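Local atomic coordinates of TetR-family transcriptional regulator (Streptomyces coelicolor, PDB entry 2G7L), a protein that probably binds DNA through an N-terminal helix-turn-helix domain and regulates transcription as a dimer of the TetR family. Residues 109-114 and 159-164; 95-100 and 151-156; 17-22 and 54-59; 27-32 and 68-73. All blocks are in the same frame, centred on the assembly; numbering follows the deposited sequence.

Contact 1 of 4, residues 109-114 and 159-164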
loop_
_atom_site.group_PDB
_atom_site.type_symbol
_atom_site.label_atom_id
_atom_site.label_comp_id
_atom_site.label_asym_id
_atom_site.label_seq_id
_atom_site.Cartn_x
_atom_site.Cartn_y
_atom_site.Cartn_z
ATOM N N GLN A 109 6.224 1.457 -9.840
ATOM C CA GLN A 109 7.255 0.779 -9.077
ATOM C C GLN A 109 7.869 1.648 -8.005
ATOM O O GLN A 109 8.263 1.130 -6.977
ATOM C CB GLN A 109 8.350 0.216 -9.986
ATOM C CG GLN A 109 9.447 -0.543 -9.240
ATOM C CD GLN A 109 8.919 -1.661 -8.352
ATOM O OE1 GLN A 109 8.162 -2.514 -8.832
ATOM N NE2 GLN A 109 9.346 -1.687 -7.057
ATOM N N LEU A 110 7.924 2.980 -8.210
ATOM C CA LEU A 110 8.349 3.854 -7.101
ATOM C C LEU A 110 7.363 3.897 -5.936
ATOM O O LEU A 110 7.784 3.904 -4.767
ATOM C CB LEU A 110 8.681 5.291 -7.600
ATOM C CG LEU A 110 9.866 5.376 -8.621
ATOM C CD1 LEU A 110 10.138 6.847 -8.980
ATOM C CD2 LEU A 110 11.125 4.655 -8.072
ATOM N N ALA A 111 6.062 3.956 -6.240
ATOM C CA ALA A 111 4.989 3.748 -5.188
ATOM C C ALA A 111 5.214 2.409 -4.473
ATOM O O ALA A 111 5.267 2.387 -3.231
ATOM C CB ALA A 111 3.556 3.802 -5.774
ATOM N N ARG A 112 5.441 1.314 -5.243
ATOM C CA ARG A 112 5.651 -0.003 -4.611
ATOM C C ARG A 112 6.828 0.004 -3.679
ATOM O O ARG A 112 6.772 -0.531 -2.547
ATOM C CB ARG A 112 5.809 -1.122 -5.635
ATOM C CG ARG A 112 4.523 -1.475 -6.336
ATOM C CD ARG A 112 4.751 -2.363 -7.566
ATOM N NE ARG A 112 3.638 -2.099 -8.469
ATOM C CZ ARG A 112 3.435 -2.686 -9.638
ATOM N NH1 ARG A 112 4.241 -3.646 -10.062
ATOM N NH2 ARG A 112 2.387 -2.364 -10.364
ATOM N N SER A 113 7.919 0.628 -4.111
ATOM C CA SER A 113 9.110 0.659 -3.267
ATOM C C SER A 113 8.965 1.626 -2.121
ATOM O O SER A 113 9.525 1.402 -1.041
ATOM C CB SER A 113 10.329 1.035 -4.116
ATOM O OG SER A 113 10.555 0.033 -5.087
ATOM N N ALA A 114 8.223 2.710 -2.342
ATOM C CA ALA A 114 7.956 3.708 -1.248
ATOM C C ALA A 114 7.227 3.080 -0.009
ATOM O O ALA A 114 7.460 3.453 1.159
ATOM C CB ALA A 114 7.188 4.938 -1.807
ATOM N N THR A 159 -2.525 3.173 -3.417
ATOM C CA THR A 159 -3.380 3.191 -4.631
ATOM C C THR A 159 -2.587 3.282 -5.944
ATOM O O THR A 159 -2.978 2.717 -6.982
ATOM C CB THR A 159 -4.452 4.327 -4.597
ATOM O OG1 THR A 159 -5.318 4.160 -3.457
ATOM C CG2 THR A 159 -5.353 4.291 -5.860
ATOM N N ALA A 160 -1.510 4.064 -5.926
ATOM C CA ALA A 160 -0.600 4.129 -7.095
ATOM C C ALA A 160 0.167 2.803 -7.303
ATOM O O ALA A 160 0.417 2.397 -8.440
ATOM C CB ALA A 160 0.370 5.322 -6.949
ATOM N N ALA A 161 0.510 2.124 -6.192
ATOM C CA ALA A 161 1.107 0.773 -6.233
ATOM C C ALA A 161 0.359 -0.265 -7.066
ATOM O O ALA A 161 0.986 -1.144 -7.694
ATOM C CB ALA A 161 1.390 0.236 -4.799
ATOM N N GLU A 162 -0.973 -0.175 -7.026
ATOM C CA GLU A 162 -1.911 -1.051 -7.738
ATOM C C GLU A 162 -2.023 -0.733 -9.217
ATOM O O GLU A 162 -2.688 -1.464 -9.930
ATOM C CB GLU A 162 -3.318 -0.941 -7.120
ATOM C CG GLU A 162 -3.473 -1.346 -5.587
ATOM C CD GLU A 162 -4.954 -1.242 -5.081
ATOM O OE1 GLU A 162 -5.394 -2.168 -4.348
ATOM O OE2 GLU A 162 -5.679 -0.247 -5.401
ATOM N N GLN A 163 -1.422 0.380 -9.675
ATOM C CA GLN A 163 -1.429 0.748 -11.104
ATOM C C GLN A 163 -0.408 -0.077 -11.899
ATOM O O GLN A 163 0.665 -0.426 -11.378
ATOM C CB GLN A 163 -1.193 2.254 -11.314
ATOM C CG GLN A 163 -2.193 3.209 -10.598
ATOM C CD GLN A 163 -3.655 2.736 -10.669
ATOM O OE1 GLN A 163 -4.182 2.505 -11.755
ATOM N NE2 GLN A 163 -4.301 2.570 -9.495
ATOM N N ALA A 164 -0.762 -0.403 -13.149
ATOM C CA ALA A 164 0.089 -1.229 -14.033
ATOM C C ALA A 164 1.477 -0.583 -14.247
ATOM O O ALA A 164 1.557 0.555 -14.717
ATOM C CB ALA A 164 -0.605 -1.463 -15.391
#

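Contact 2 of 4, residues 95-100 and 151-156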
loop_
_atom_site.group_PDB
_atom_site.type_symbol
_atom_site.label_atom_id
_atom_site.label_comp_id
_atom_site.label_asym_id
_atom_site.label_seq_id
_atom_site.Cartn_x
_atom_site.Cartn_y
_atom_site.Cartn_z
ATOM N N ALA A 95 -5.314 19.191 -3.492
ATOM C CA ALA A 95 -4.404 19.463 -4.646
ATOM C C ALA A 95 -2.971 18.935 -4.445
ATOM O O ALA A 95 -2.426 18.260 -5.328
ATOM C CB ALA A 95 -4.412 20.967 -5.057
ATOM N N VAL A 96 -2.347 19.158 -3.301
ATOM C CA VAL A 96 -1.020 18.570 -3.187
ATOM C C VAL A 96 -1.014 17.036 -3.236
ATOM O O VAL A 96 -0.176 16.431 -3.889
ATOM C CB VAL A 96 -0.048 19.257 -2.143
ATOM C CG1 VAL A 96 -0.638 20.541 -1.576
ATOM C CG2 VAL A 96 0.533 18.320 -1.102
ATOM N N LEU A 97 -2.020 16.422 -2.617
ATOM C CA LEU A 97 -2.062 14.965 -2.532
ATOM C C LEU A 97 -2.315 14.388 -3.890
ATOM O O LEU A 97 -1.795 13.361 -4.209
ATOM C CB LEU A 97 -3.081 14.481 -1.452
ATOM C CG LEU A 97 -2.463 14.642 -0.060
ATOM C CD1 LEU A 97 -3.534 14.608 1.010
ATOM C CD2 LEU A 97 -1.394 13.540 0.181
ATOM N N THR A 98 -3.064 15.092 -4.707
ATOM C CA THR A 98 -3.266 14.709 -6.103
ATOM C C THR A 98 -1.989 14.762 -6.941
ATOM O O THR A 98 -1.688 13.813 -7.687
ATOM C CB THR A 98 -4.413 15.563 -6.731
ATOM O OG1 THR A 98 -5.583 15.315 -5.972
ATOM C CG2 THR A 98 -4.705 15.214 -8.173
ATOM N N SER A 99 -1.228 15.844 -6.838
ATOM C CA SER A 99 -0.013 15.913 -7.621
ATOM C C SER A 99 1.016 14.947 -7.116
ATOM O O SER A 99 1.670 14.342 -7.939
ATOM C CB SER A 99 0.514 17.353 -7.832
ATOM O OG SER A 99 0.620 18.095 -6.642
ATOM N N TYR A 100 1.132 14.723 -5.804
ATOM C CA TYR A 100 1.931 13.587 -5.327
ATOM C C TYR A 100 1.501 12.304 -6.004
ATOM O O TYR A 100 2.323 11.598 -6.612
ATOM C CB TYR A 100 1.828 13.463 -3.828
ATOM C CG TYR A 100 2.460 12.229 -3.223
ATOM C CD1 TYR A 100 3.845 12.145 -3.060
ATOM C CD2 TYR A 100 1.666 11.155 -2.729
ATOM C CE1 TYR A 100 4.452 11.037 -2.470
ATOM C CE2 TYR A 100 2.272 10.049 -2.106
ATOM C CZ TYR A 100 3.664 9.997 -1.992
ATOM O OH TYR A 100 4.298 8.936 -1.399
ATOM N N LYS A 151 -1.075 8.603 7.049
ATOM C CA LYS A 151 -2.195 7.875 6.442
ATOM C C LYS A 151 -2.601 8.413 5.113
ATOM O O LYS A 151 -2.864 7.636 4.211
ATOM C CB LYS A 151 -3.430 7.856 7.386
ATOM C CG LYS A 151 -3.280 6.733 8.418
ATOM C CD LYS A 151 -2.919 7.167 9.843
ATOM C CE LYS A 151 -1.905 6.150 10.656
ATOM N NZ LYS A 151 -0.553 6.914 10.812
ATOM N N LEU A 152 -2.696 9.744 4.965
ATOM C CA LEU A 152 -2.976 10.338 3.618
ATOM C C LEU A 152 -1.884 10.016 2.573
ATOM O O LEU A 152 -2.147 9.781 1.390
ATOM C CB LEU A 152 -3.130 11.847 3.754
ATOM C CG LEU A 152 -4.374 12.418 4.420
ATOM C CD1 LEU A 152 -4.094 13.835 4.883
ATOM C CD2 LEU A 152 -5.644 12.239 3.459
ATOM N N LEU A 153 -0.633 9.966 3.018
ATOM C CA LEU A 153 0.455 9.651 2.080
ATOM C C LEU A 153 0.448 8.157 1.731
ATOM O O LEU A 153 0.568 7.783 0.548
ATOM C CB LEU A 153 1.833 10.097 2.664
ATOM C CG LEU A 153 2.082 11.640 2.619
ATOM C CD1 LEU A 153 3.320 12.090 3.394
ATOM C CD2 LEU A 153 2.102 12.116 1.209
ATOM N N GLN A 154 0.359 7.323 2.769
ATOM C CA GLN A 154 0.323 5.874 2.560
ATOM C C GLN A 154 -0.826 5.451 1.651
ATOM O O GLN A 154 -0.694 4.551 0.877
ATOM C CB GLN A 154 0.198 5.126 3.867
ATOM C CG GLN A 154 0.476 3.600 3.654
ATOM C CD GLN A 154 0.006 2.831 4.805
ATOM O OE1 GLN A 154 0.761 2.537 5.706
ATOM N NE2 GLN A 154 -1.291 2.558 4.836
ATOM N N ASP A 155 -1.954 6.118 1.767
ATOM C CA ASP A 155 -3.158 5.812 0.989
ATOM C C ASP A 155 -2.941 6.115 -0.496
ATOM O O ASP A 155 -3.310 5.296 -1.362
ATOM C CB ASP A 155 -4.325 6.622 1.566
ATOM C CG ASP A 155 -5.604 6.551 0.696
ATOM O OD1 ASP A 155 -6.141 5.407 0.504
ATOM O OD2 ASP A 155 -6.056 7.635 0.227
ATOM N N ALA A 156 -2.356 7.272 -0.823
ATOM C CA ALA A 156 -2.096 7.589 -2.229
ATOM C C ALA A 156 -1.073 6.619 -2.800
ATOM O O ALA A 156 -1.221 6.099 -3.905
ATOM C CB ALA A 156 -1.599 9.071 -2.391
#

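Contact 3 of 4, residues 17-22 and 54-59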
loop_
_atom_site.group_PDB
_atom_site.type_symbol
_atom_site.label_atom_id
_atom_site.label_comp_id
_atom_site.label_asym_id
_atom_site.label_seq_id
_atom_site.Cartn_x
_atom_site.Cartn_y
_atom_site.Cartn_z
ATOM N N PRO A 17 36.982 11.620 -9.988
ATOM C CA PRO A 17 36.030 12.534 -9.273
ATOM C C PRO A 17 35.478 11.893 -7.990
ATOM O O PRO A 17 35.333 10.662 -7.929
ATOM C CB PRO A 17 34.901 12.796 -10.299
ATOM C CG PRO A 17 35.480 12.411 -11.661
ATOM C CD PRO A 17 36.495 11.289 -11.352
ATOM N N ALA A 18 35.224 12.707 -6.961
ATOM C CA ALA A 18 34.749 12.184 -5.671
ATOM C C ALA A 18 33.279 11.724 -5.734
ATOM O O ALA A 18 32.434 12.367 -6.368
ATOM C CB ALA A 18 34.944 13.195 -4.560
ATOM N N LEU A 19 33.003 10.599 -5.077
ATOM C CA LEU A 19 31.683 9.997 -5.111
ATOM C C LEU A 19 30.837 10.753 -4.107
ATOM O O LEU A 19 31.296 11.001 -2.989
ATOM C CB LEU A 19 31.789 8.536 -4.692
ATOM C CG LEU A 19 30.829 7.447 -5.177
ATOM C CD1 LEU A 19 30.294 7.602 -6.637
ATOM C CD2 LEU A 19 31.494 6.097 -4.982
ATOM N N SER A 20 29.618 11.138 -4.485
ATOM C CA SER A 20 28.686 11.720 -3.501
ATOM C C SER A 20 27.304 11.102 -3.643
ATOM O O SER A 20 27.002 10.485 -4.673
ATOM C CB SER A 20 28.610 13.243 -3.638
ATOM O OG SER A 20 28.149 13.610 -4.933
ATOM N N ARG A 21 26.459 11.297 -2.624
ATOM C CA ARG A 21 25.070 10.904 -2.708
ATOM C C ARG A 21 24.397 11.633 -3.883
ATOM O O ARG A 21 23.709 10.996 -4.689
ATOM C CB ARG A 21 24.340 11.173 -1.393
ATOM C CG ARG A 21 22.903 10.600 -1.424
ATOM C CD ARG A 21 22.186 10.553 -0.104
ATOM N NE ARG A 21 20.742 10.398 -0.335
ATOM C CZ ARG A 21 20.067 9.257 -0.189
ATOM N NH1 ARG A 21 18.757 9.201 -0.426
ATOM N NH2 ARG A 21 20.687 8.176 0.215
ATOM N N ARG A 22 24.599 12.955 -3.992
ATOM C CA ARG A 22 23.946 13.713 -5.050
ATOM C C ARG A 22 24.283 13.126 -6.430
ATOM O O ARG A 22 23.418 12.996 -7.287
ATOM C CB ARG A 22 24.356 15.182 -5.006
ATOM C CG ARG A 22 23.748 15.993 -6.203
ATOM C CD ARG A 22 24.540 17.258 -6.593
ATOM N NE ARG A 22 25.922 16.952 -6.917
ATOM C CZ ARG A 22 26.331 16.480 -8.092
ATOM N NH1 ARG A 22 25.467 16.246 -9.089
ATOM N NH2 ARG A 22 27.616 16.227 -8.250
ATOM N N ALA A 54 30.075 -1.753 -3.302
ATOM C CA ALA A 54 30.427 -1.445 -1.899
ATOM C C ALA A 54 30.566 0.055 -1.626
ATOM O O ALA A 54 30.229 0.550 -0.542
ATOM C CB ALA A 54 31.721 -2.185 -1.494
ATOM N N SER A 55 31.073 0.773 -2.614
ATOM C CA SER A 55 31.207 2.222 -2.532
ATOM C C SER A 55 29.869 2.939 -2.487
ATOM O O SER A 55 29.710 3.900 -1.764
ATOM C CB SER A 55 31.987 2.731 -3.731
ATOM O OG SER A 55 33.146 1.963 -3.883
ATOM N N LEU A 56 28.916 2.461 -3.272
ATOM C CA LEU A 56 27.607 3.085 -3.368
ATOM C C LEU A 56 26.780 2.837 -2.132
ATOM O O LEU A 56 25.912 3.630 -1.821
ATOM C CB LEU A 56 26.851 2.551 -4.576
ATOM C CG LEU A 56 27.480 2.600 -5.952
ATOM C CD1 LEU A 56 26.454 2.147 -6.943
ATOM C CD2 LEU A 56 27.968 3.979 -6.261
ATOM N N TYR A 57 27.057 1.738 -1.431
ATOM C CA TYR A 57 26.219 1.276 -0.311
ATOM C C TYR A 57 26.346 2.123 0.922
ATOM O O TYR A 57 25.502 2.063 1.802
ATOM C CB TYR A 57 26.495 -0.204 0.061
ATOM C CG TYR A 57 25.874 -1.223 -0.875
ATOM C CD1 TYR A 57 26.619 -2.304 -1.360
ATOM C CD2 TYR A 57 24.564 -1.098 -1.282
ATOM C CE1 TYR A 57 26.057 -3.237 -2.246
ATOM C CE2 TYR A 57 23.983 -2.009 -2.144
ATOM C CZ TYR A 57 24.723 -3.085 -2.629
ATOM O OH TYR A 57 24.114 -3.992 -3.478
ATOM N N VAL A 58 27.401 2.905 0.996
ATOM C CA VAL A 58 27.549 3.841 2.091
ATOM C C VAL A 58 26.574 5.023 1.943
ATOM O O VAL A 58 26.149 5.609 2.939
ATOM C CB VAL A 58 29.039 4.288 2.271
ATOM C CG1 VAL A 58 29.887 3.802 1.139
ATOM C CG2 VAL A 58 29.176 5.802 2.451
ATOM N N TYR A 59 26.219 5.348 0.701
ATOM C CA TYR A 59 25.273 6.438 0.369
ATOM C C TYR A 59 23.837 5.924 0.294
ATOM O O TYR A 59 22.957 6.457 0.959
ATOM C CB TYR A 59 25.694 7.142 -0.924
ATOM C CG TYR A 59 27.087 7.692 -0.805
ATOM C CD1 TYR A 59 28.156 7.075 -1.444
ATOM C CD2 TYR A 59 27.358 8.814 -0.003
ATOM C CE1 TYR A 59 29.446 7.553 -1.321
ATOM C CE2 TYR A 59 28.661 9.312 0.122
ATOM C CZ TYR A 59 29.698 8.671 -0.537
ATOM O OH TYR A 59 31.009 9.130 -0.424
#

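Contact 4 of 4, residues 27-32 and 68-73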
loop_
_atom_site.group_PDB
_atom_site.type_symbol
_atom_site.label_atom_id
_atom_site.label_comp_id
_atom_site.label_asym_id
_atom_site.label_seq_id
_atom_site.Cartn_x
_atom_site.Cartn_y
_atom_site.Cartn_z
ATOM N N THR A 27 22.673 10.315 -11.347
ATOM C CA THR A 27 22.974 9.231 -12.305
ATOM C C THR A 27 21.821 8.200 -12.409
ATOM O O THR A 27 21.399 7.827 -13.522
ATOM C CB THR A 27 24.289 8.502 -11.902
ATOM O OG1 THR A 27 25.342 9.459 -11.815
ATOM C CG2 THR A 27 24.702 7.489 -12.936
ATOM N N ALA A 28 21.323 7.746 -11.244
ATOM C CA ALA A 28 20.126 6.880 -11.187
ATOM C C ALA A 28 18.979 7.504 -11.955
ATOM O O ALA A 28 18.304 6.808 -12.683
ATOM C CB ALA A 28 19.709 6.610 -9.746
ATOM N N VAL A 29 18.764 8.814 -11.788
ATOM C CA VAL A 29 17.660 9.491 -12.433
ATOM C C VAL A 29 17.834 9.441 -13.936
ATOM O O VAL A 29 16.878 9.135 -14.677
ATOM C CB VAL A 29 17.526 10.971 -11.976
ATOM C CG1 VAL A 29 16.479 11.722 -12.856
ATOM C CG2 VAL A 29 17.085 11.077 -10.486
ATOM N N ALA A 30 19.044 9.798 -14.400
ATOM C CA ALA A 30 19.376 9.781 -15.821
ATOM C C ALA A 30 19.263 8.377 -16.379
ATOM O O ALA A 30 18.697 8.205 -17.428
ATOM C CB ALA A 30 20.847 10.371 -16.064
ATOM N N LEU A 31 19.795 7.384 -15.672
ATOM C CA LEU A 31 19.620 5.967 -16.076
ATOM C C LEU A 31 18.137 5.527 -16.261
ATOM O O LEU A 31 17.812 4.834 -17.246
ATOM C CB LEU A 31 20.310 5.058 -15.082
ATOM C CG LEU A 31 20.570 3.638 -15.515
ATOM C CD1 LEU A 31 21.255 3.600 -16.890
ATOM C CD2 LEU A 31 21.445 3.051 -14.431
HETATM N N MSE A 32 17.239 5.978 -15.366
HETATM C CA MSE A 32 15.816 5.661 -15.471
HETATM C C MSE A 32 15.149 6.245 -16.729
HETATM O O MSE A 32 14.440 5.550 -17.430
HETATM C CB MSE A 32 15.062 6.136 -14.233
HETATM C CG MSE A 32 13.532 6.291 -14.484
HETATM SE SE MSE A 32 12.702 7.038 -12.951
HETATM C CE MSE A 32 12.452 8.789 -13.853
ATOM N N ALA A 68 13.769 5.152 -3.503
ATOM C CA ALA A 68 13.263 6.263 -2.664
ATOM C C ALA A 68 13.945 7.629 -3.017
ATOM O O ALA A 68 13.253 8.662 -3.167
ATOM C CB ALA A 68 13.419 5.963 -1.215
ATOM N N ALA A 69 15.276 7.637 -3.100
ATOM C CA ALA A 69 16.080 8.794 -3.597
ATOM C C ALA A 69 15.643 9.248 -4.985
ATOM O O ALA A 69 15.491 10.423 -5.237
ATOM C CB ALA A 69 17.557 8.392 -3.623
ATOM N N VAL A 70 15.420 8.315 -5.902
ATOM C CA VAL A 70 14.920 8.707 -7.214
ATOM C C VAL A 70 13.515 9.274 -7.108
ATOM O O VAL A 70 13.127 10.194 -7.858
ATOM C CB VAL A 70 14.906 7.508 -8.182
ATOM C CG1 VAL A 70 14.221 7.864 -9.473
ATOM C CG2 VAL A 70 16.397 7.003 -8.436
ATOM N N LEU A 71 12.693 8.678 -6.233
ATOM C CA LEU A 71 11.336 9.246 -6.050
ATOM C C LEU A 71 11.465 10.603 -5.467
ATOM O O LEU A 71 10.779 11.537 -5.928
ATOM C CB LEU A 71 10.420 8.356 -5.171
ATOM C CG LEU A 71 9.004 8.895 -4.945
ATOM C CD1 LEU A 71 8.321 9.113 -6.275
ATOM C CD2 LEU A 71 8.235 7.895 -4.051
ATOM N N ASP A 72 12.319 10.753 -4.459
ATOM C CA ASP A 72 12.514 12.095 -3.898
ATOM C C ASP A 72 12.841 13.165 -4.945
ATOM O O ASP A 72 12.175 14.201 -5.037
ATOM C CB ASP A 72 13.514 12.105 -2.764
ATOM C CG ASP A 72 13.446 13.401 -1.954
ATOM O OD1 ASP A 72 13.852 14.433 -2.506
ATOM O OD2 ASP A 72 13.035 13.414 -0.768
ATOM N N ALA A 73 13.810 12.875 -5.798
ATOM C CA ALA A 73 14.155 13.747 -6.902
ATOM C C ALA A 73 12.903 14.168 -7.677
ATOM O O ALA A 73 12.692 15.361 -7.922
ATOM C CB ALA A 73 15.159 13.009 -7.857
#

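Contact 1 of 4, residues 109-114 and 159-164
The carbonyl oxygen of A161 is the best-held polar atom here, gripped by two N-H groups of a single arginine. R112 NE gives the stronger bond, 2.9 Å to A161 O, arriving in the carbonyl plane on a lone pair; the acceptor sits 24° out of the guanidinium plane. A weak second bond runs from R112 NH2 to A161 O, and the same NH2 makes another weak one, 2.8 Å to Q163 O. Both oxygens lie at the edge of the guanidinium, so the flat group is presented edge-on to the backbone. The side chain gets there with CG anti to the carbonyl carbon (chi1 -72°) and an extended run to NE, its CG passing 3.9 Å from A161 CB. Next to R112 in the chain, A111 brings its CB to 3.5 Å from A161 N and 3.7 Å from A160 CB; such small side chains are consistent with the close approach of R112 CA and A161 CA, 4.9 Å apart. A leucine in place of R112 has no N-H to offer A161 O and Q163 O, and would probably loosen the chain around 161-163. Q163 NE2 bonds T159 O nearly straight (167°), folding the side chain back toward T159. R112 and A161 also pack on V116 and L115 of the second subunit. An arginine thus bonds main-chain carbonyls of segment 159-164 within the all-helical C-terminal domain of a TetR-family protein.

Contact 2 of 4, residues 95-100 and 151-156
L97 and Y100, one turn apart on helix 89-106, carry most of the buried surface, and L153 on helix 142-161 meets both. L97 splits its two methyls between two leucines: CD1 lies 3.9 Å from L152 CB and close to the rest of that isobutyl group, while CD2 reaches L153 CD2, also at 3.9 Å. In each case the side chains cross at about a right angle. Y100, with CG anti to the backbone N (chi1 172°), lays its ring so that L153 CD2 sits over one face, 4.0 Å from the centroid and 16° off the ring normal, a CH-pi contact. A156 CB approaches in the ring plane at the edge, 3.9 Å from Y100 CD2. The polar tip of the ring is satisfied outside the two segments: Y100 OH is hydrogen-bonded to T157 OG1. An alanine in place of Y100, lacking ring and hydroxyl, would probably leave L153 CD2 and A156 CB less well packed. The two short helical segments run within 35° of parallel, their axes 10.3 Å apart, a spacing that these leucines and the ring fill. Helix 206-223 flanks the pair through F214 on L97 and L217 on L152, and helix 122-136 covers Y100 and L153 with L127 and Y124.

Contact 3 of 4, residues 17-22 and 54-59
Apolar contacts form the first group, and L19 carries them. Its CG lies anti to the backbone N (chi1 -151°), which turns the isobutyl group toward residues 54-59: CD2 presses on S55 CB at 3.6 Å and approaches L56 CD2 more loosely, while CG lies 4.1 Å from Y59 CE1, crossing the tyrosine obliquely. Packing on the aromatic ring is the second group. One face of Y59 is covered by backbone, with S20 C over the ring centre, 4.2 Å above the plane, and R21 N over the same face, 3.7 Å from Y59 CD2. V58 CG2 lies over the opposite face, so the ring is sandwiched between the chain leading into helix 21-35 and its own preceding residue. Polar contact makes up the third. R21, extended with CG anti to the backbone N (chi1 -173°), sends NH2 to Y59 O at 2.9 Å; the oxygen lies in the guanidinium plane at its edge, but the N-H...O angle of 126° makes this bond weak. S20 stands at the N-cap of helix 21-35 with OG bonded to W23 N, while S55 OG turns to T51 OG1. The chemistry implies a largely apolar clasp at the surface, reinforced by one bent bond from a charged donor, which joins the start of helix 21-35 and the chain before it to segment 54-59; this includes part of helix 53-56, probably the recognition helix of the helix-turn-helix.

Contact 4 of 4, residues 27-32 and 68-73
V70 has CG1 anti to the backbone N (chi1 172°), as does V29, and at V70 this sets the two methyls on separate tasks. V70 is directed toward helix 21-35 and straddles it: CG2 settles on A28 CB at 3.6 Å, the tightest touch of the pair of segments, while CG1 meets the selenium of M32 at 3.9 Å. M32, a selenomethionine, starts with CG anti to the backbone N (chi1 160°), runs straight through chi2 and bends at chi3, so that it crosses V70 obliquely with SE against CG1. V29 serves the other end through CG2, which lies 3.8 Å from A73 CB and only loosely near V70 CG1. Everything that meets is apolar, with V70 touching A28, V29 and M32. The short helical segments cross at -82°, almost perpendicular, with axes 9.7 Å apart; at such an angle the touching patch stays short, and V70 takes part in three of the four side-chain contacts. Elsewhere on helix 63-74, D72 turns to the backbone N-H of Y124, and L71 packs on V103 and L104 of helix 89-106. A first helix laid across a fourth that leads into the C-terminal domain is typical of the TetR-family DNA-binding domain.

In the fold
The four contacts trace a path from the probable DNA-binding end of the chain to its dimer-forming body. Contacts 3 and 4 share helix 21-35, their centres 14 Å apart, and touch where R21 NH1 meets A69 CB at 3.5 Å. Contact 4, in the probable DNA-binding region, in turn touches contact 1 in the C-terminal region: L71 CD2 packs on A114 CB at 3.9 Å, and L110 also lies against V70 and L71. Contacts 1 and 2 both use helix 142-161, with centres 13 Å apart, and both touch the second subunit. Contacts 2 and 3 are the most distant pair, their centres about 31 Å apart and their nearest atoms about 14 Å.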